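Local coordinates for ABC transporter ATP-binding/permease protein Rv1747 (Mycobacterium tuberculosis, PDB 6CCD) that moves an unidentified substrate across the membrane using ATP and is needed for virulence, this piece being its first FHA domain, part of a phosphothreonine-binding regulatory module, at residues A47-R52 with P95-E100. Sequence-based numbering, arbitrary orientation.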
ATOM      1  N   ALA A  47      -2.815  10.843  -3.179  1.00 14.43           N
ATOM      2  CA  ALA A  47      -1.588  10.098  -2.871  1.00 15.54           C
ATOM      3  C   ALA A  47      -1.742   9.565  -1.457  1.00 17.60           C
ATOM      4  O   ALA A  47      -1.291  10.187  -0.507  1.00 18.64           O
ATOM      5  CB  ALA A  47      -0.349  10.980  -2.994  1.00 15.71           C
ATOM      6  N   HIS A  48      -2.412   8.424  -1.334  1.00 14.51           N
ATOM      7  CA  HIS A  48      -2.895   7.931  -0.051  1.00 12.77           C
ATOM      8  C   HIS A  48      -1.807   7.196   0.746  1.00 12.99           C
ATOM      9  O   HIS A  48      -1.616   7.450   1.946  1.00 13.82           O
ATOM     10  CB  HIS A  48      -4.112   7.009  -0.304  1.00 12.43           C
ATOM     11  CG  HIS A  48      -4.920   6.706   0.917  1.00 12.59           C
ATOM     12  ND1 HIS A  48      -6.111   7.344   1.197  1.00 13.13           N
ATOM     13  CD2 HIS A  48      -4.712   5.833   1.934  1.00 13.01           C
ATOM     14  CE1 HIS A  48      -6.605   6.876   2.330  1.00 16.02           C
ATOM     15  NE2 HIS A  48      -5.775   5.961   2.803  1.00 11.64           N
ATOM     16  N   LEU A  49      -1.105   6.277   0.083  1.00 12.83           N
ATOM     17  CA  LEU A  49       0.017   5.558   0.684  1.00 10.97           C
ATOM     18  C   LEU A  49       1.297   5.745  -0.106  1.00 14.32           C
ATOM     19  O   LEU A  49       1.251   5.884  -1.328  1.00 14.27           O
ATOM     20  CB  LEU A  49      -0.252   4.057   0.746  1.00 12.13           C
ATOM     21  CG  LEU A  49      -1.472   3.527   1.472  1.00 11.36           C
ATOM     22  CD1 LEU A  49      -1.405   2.014   1.405  1.00 12.23           C
ATOM     23  CD2 LEU A  49      -1.492   4.019   2.939  1.00  9.37           C
ATOM     24  N   LEU A  50       2.432   5.697   0.588  1.00 12.97           N
ATOM     25  CA  LEU A  50       3.722   5.483  -0.063  1.00 12.12           C
ATOM     26  C   LEU A  50       4.203   4.094   0.286  1.00 11.99           C
ATOM     27  O   LEU A  50       4.190   3.715   1.456  1.00 14.84           O
ATOM     28  CB  LEU A  50       4.750   6.529   0.383  1.00 12.06           C
ATOM     29  CG  LEU A  50       4.329   7.963   0.055  1.00 14.46           C
ATOM     30  CD1 LEU A  50       5.350   8.949   0.603  1.00 18.60           C
ATOM     31  CD2 LEU A  50       4.167   8.122  -1.454  1.00 17.15           C
ATOM     32  N   LEU A  51       4.636   3.328  -0.711  1.00 13.01           N
ATOM     33  CA  LEU A  51       5.274   2.040  -0.431  1.00 12.01           C
ATOM     34  C   LEU A  51       6.761   2.165  -0.706  1.00 16.16           C
ATOM     35  O   LEU A  51       7.143   2.746  -1.709  1.00 14.65           O
ATOM     36  CB  LEU A  51       4.683   0.916  -1.291  1.00 15.79           C
ATOM     37  CG  LEU A  51       3.157   0.904  -1.415  1.00 13.96           C
ATOM     38  CD1 LEU A  51       2.694  -0.235  -2.327  1.00 13.75           C
ATOM     39  CD2 LEU A  51       2.508   0.780  -0.026  1.00 13.37           C
ATOM     40  N   ARG A  52       7.605   1.617   0.158  1.00 13.16           N
ATOM     41  CA  ARG A  52       9.041   1.745  -0.086  1.00 15.29           C
ATOM     42  C   ARG A  52       9.826   0.726   0.702  1.00 14.27           C
ATOM     43  O   ARG A  52       9.344   0.190   1.702  1.00 15.76           O
ATOM     44  CB  ARG A  52       9.535   3.151   0.256  1.00 14.67           C
ATOM     45  CG  ARG A  52       9.589   3.436   1.762  1.00 14.63           C
ATOM     46  CD  ARG A  52       9.692   4.944   2.053  1.00 19.72           C
ATOM     47  NE  ARG A  52      10.825   5.626   1.411  1.00 18.83           N
ATOM     48  CZ  ARG A  52      11.942   5.985   2.036  1.00 23.15           C
ATOM     49  NH1 ARG A  52      12.100   5.718   3.322  1.00 20.54           N
ATOM     50  NH2 ARG A  52      12.899   6.625   1.373  1.00 26.13           N
ATOM     51  N   PRO A  95     -11.224  -0.259   0.505  1.00 15.81           N
ATOM     52  CA  PRO A  95     -10.466  -1.028  -0.496  1.00 15.85           C
ATOM     53  C   PRO A  95      -9.322  -1.824   0.138  1.00 18.36           C
ATOM     54  O   PRO A  95      -8.576  -1.302   0.980  1.00 16.73           O
ATOM     55  CB  PRO A  95      -9.945   0.055  -1.437  1.00 15.72           C
ATOM     56  CG  PRO A  95     -11.022   1.110  -1.391  1.00 18.44           C
ATOM     57  CD  PRO A  95     -11.499   1.118   0.050  1.00 16.52           C
ATOM     58  N   ALA A  96      -9.215  -3.094  -0.234  1.00 13.99           N
ATOM     59  CA  ALA A  96      -8.210  -3.968   0.354  1.00 15.29           C
ATOM     60  C   ALA A  96      -6.981  -4.052  -0.547  1.00 18.36           C
ATOM     61  O   ALA A  96      -7.105  -4.133  -1.774  1.00 18.70           O
ATOM     62  CB  ALA A  96      -8.796  -5.366   0.589  1.00 21.36           C
ATOM     63  N   LEU A  97      -5.801  -4.014   0.060  1.00 16.61           N
ATOM     64  CA  LEU A  97      -4.549  -4.252  -0.655  1.00 19.70           C
ATOM     65  C   LEU A  97      -3.878  -5.514  -0.111  1.00 17.49           C
ATOM     66  O   LEU A  97      -3.727  -5.668   1.095  1.00 18.21           O
ATOM     67  CB  LEU A  97      -3.593  -3.056  -0.510  1.00 16.10           C
ATOM     68  CG  LEU A  97      -4.131  -1.677  -0.871  1.00 19.90           C
ATOM     69  CD1 LEU A  97      -3.112  -0.617  -0.452  1.00 19.37           C
ATOM     70  CD2 LEU A  97      -4.463  -1.570  -2.356  1.00 18.25           C
ATOM     71  N   ASP A  98      -3.487  -6.412  -1.003  1.00 17.88           N
ATOM     72  CA  ASP A  98      -2.746  -7.603  -0.622  1.00 18.18           C
ATOM     73  C   ASP A  98      -1.291  -7.432  -1.025  1.00 21.90           C
ATOM     74  O   ASP A  98      -0.998  -7.181  -2.191  1.00 21.52           O
ATOM     75  CB  ASP A  98      -3.327  -8.852  -1.287  1.00 19.77           C
ATOM     76  CG  ASP A  98      -4.637  -9.282  -0.668  1.00 31.10           C
ATOM     77  OD1 ASP A  98      -4.738  -9.234   0.573  1.00 26.82           O
ATOM     78  OD2 ASP A  98      -5.562  -9.669  -1.417  1.00 33.83           O
ATOM     79  N   PHE A  99      -0.388  -7.567  -0.060  1.00 19.19           N
ATOM     80  CA  PHE A  99       1.038  -7.418  -0.324  1.00 22.02           C
ATOM     81  C   PHE A  99       1.716  -8.772  -0.335  1.00 27.71           C
ATOM     82  O   PHE A  99       1.416  -9.627   0.494  1.00 28.73           O
ATOM     83  CB  PHE A  99       1.709  -6.533   0.730  1.00 20.66           C
ATOM     84  CG  PHE A  99       1.180  -5.137   0.787  1.00 19.74           C
ATOM     85  CD1 PHE A  99       1.219  -4.323  -0.330  1.00 17.96           C
ATOM     86  CD2 PHE A  99       0.677  -4.621   1.969  1.00 19.57           C
ATOM     87  CE1 PHE A  99       0.749  -3.031  -0.279  1.00 21.09           C
ATOM     88  CE2 PHE A  99       0.215  -3.329   2.028  1.00 19.95           C
ATOM     89  CZ  PHE A  99       0.245  -2.533   0.905  1.00 20.57           C
ATOM     90  N   GLU A 100       2.643  -8.975  -1.261  1.00 26.36           N
ATOM     91  CA  GLU A 100       3.416 -10.207  -1.223  1.00 22.31           C
ATOM     92  C   GLU A 100       4.867  -9.902  -1.552  1.00 21.74           C
ATOM     93  O   GLU A 100       5.156  -9.189  -2.504  1.00 22.23           O
ATOM     94  CB  GLU A 100       2.813 -11.235  -2.178  1.00 27.77           C
ATOM     95  CG  GLU A 100       3.781 -12.230  -2.769  1.00 42.37           C
ATOM     96  CD  GLU A 100       3.086 -13.177  -3.733  1.00 61.47           C
ATOM     97  OE1 GLU A 100       2.005 -13.686  -3.362  1.00 65.10           O
ATOM     98  OE2 GLU A 100       3.609 -13.410  -4.850  1.00 57.57           O
TER
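Leu49 and Leu97 meet tip to tip in the middle of the domain, each offering one methyl to the other. Leu49 CD1 lies 3.6 Å from Leu97 CD1, a close methyl-methyl van der Waals contact. Next to this pair, Leu51 meets the ring of Phe99. Here the approach is oblique, and two methyls share the work. Leu51 CD1 is 4.0 Å from Phe99 CE1, and Leu51 CD2 is 4.1 Å from Phe99 CZ. Both methyls of Leu51 lie on one side of the ring plane, off the CE1-CZ end of the ring.

The four side chains share one first-torsion range, with CG turned opposite the carbonyl carbon. In Leu49 this rotation (chi1 -57°) combines with an extended second torsion (chi2 -177°). CD1 thus ends up at the far end of the chain and crosses the gap to Leu97.

The strands belong to two different sheets. Leu49 and Leu51 sit on strand 49-54 of the mixed sheet, and Leu97 and Phe99 on strand 96-101 of the antiparallel sheet. The CA atoms of Leu49 and Leu97 are 10.9 Å apart, and those of Leu51 and Phe99 are 10.4 Å apart. Such spacing is that of two sheets packed face to face, as in the beta sandwich of FHA domains. At the start of the strand, His48 and Leu49 together face Val29 in a classic beta bulge.

Neighbouring strands add to this core. Ile89 touches Leu49, Tyr14 touches Leu97, and Ala60 touches both Leu51 and Phe99.

No hydrogen bond joins the two segments. All four touching residues are buried and apolar, so at this point the sheets are probably held by dispersion and the exclusion of water, without polar pairing between the two segments.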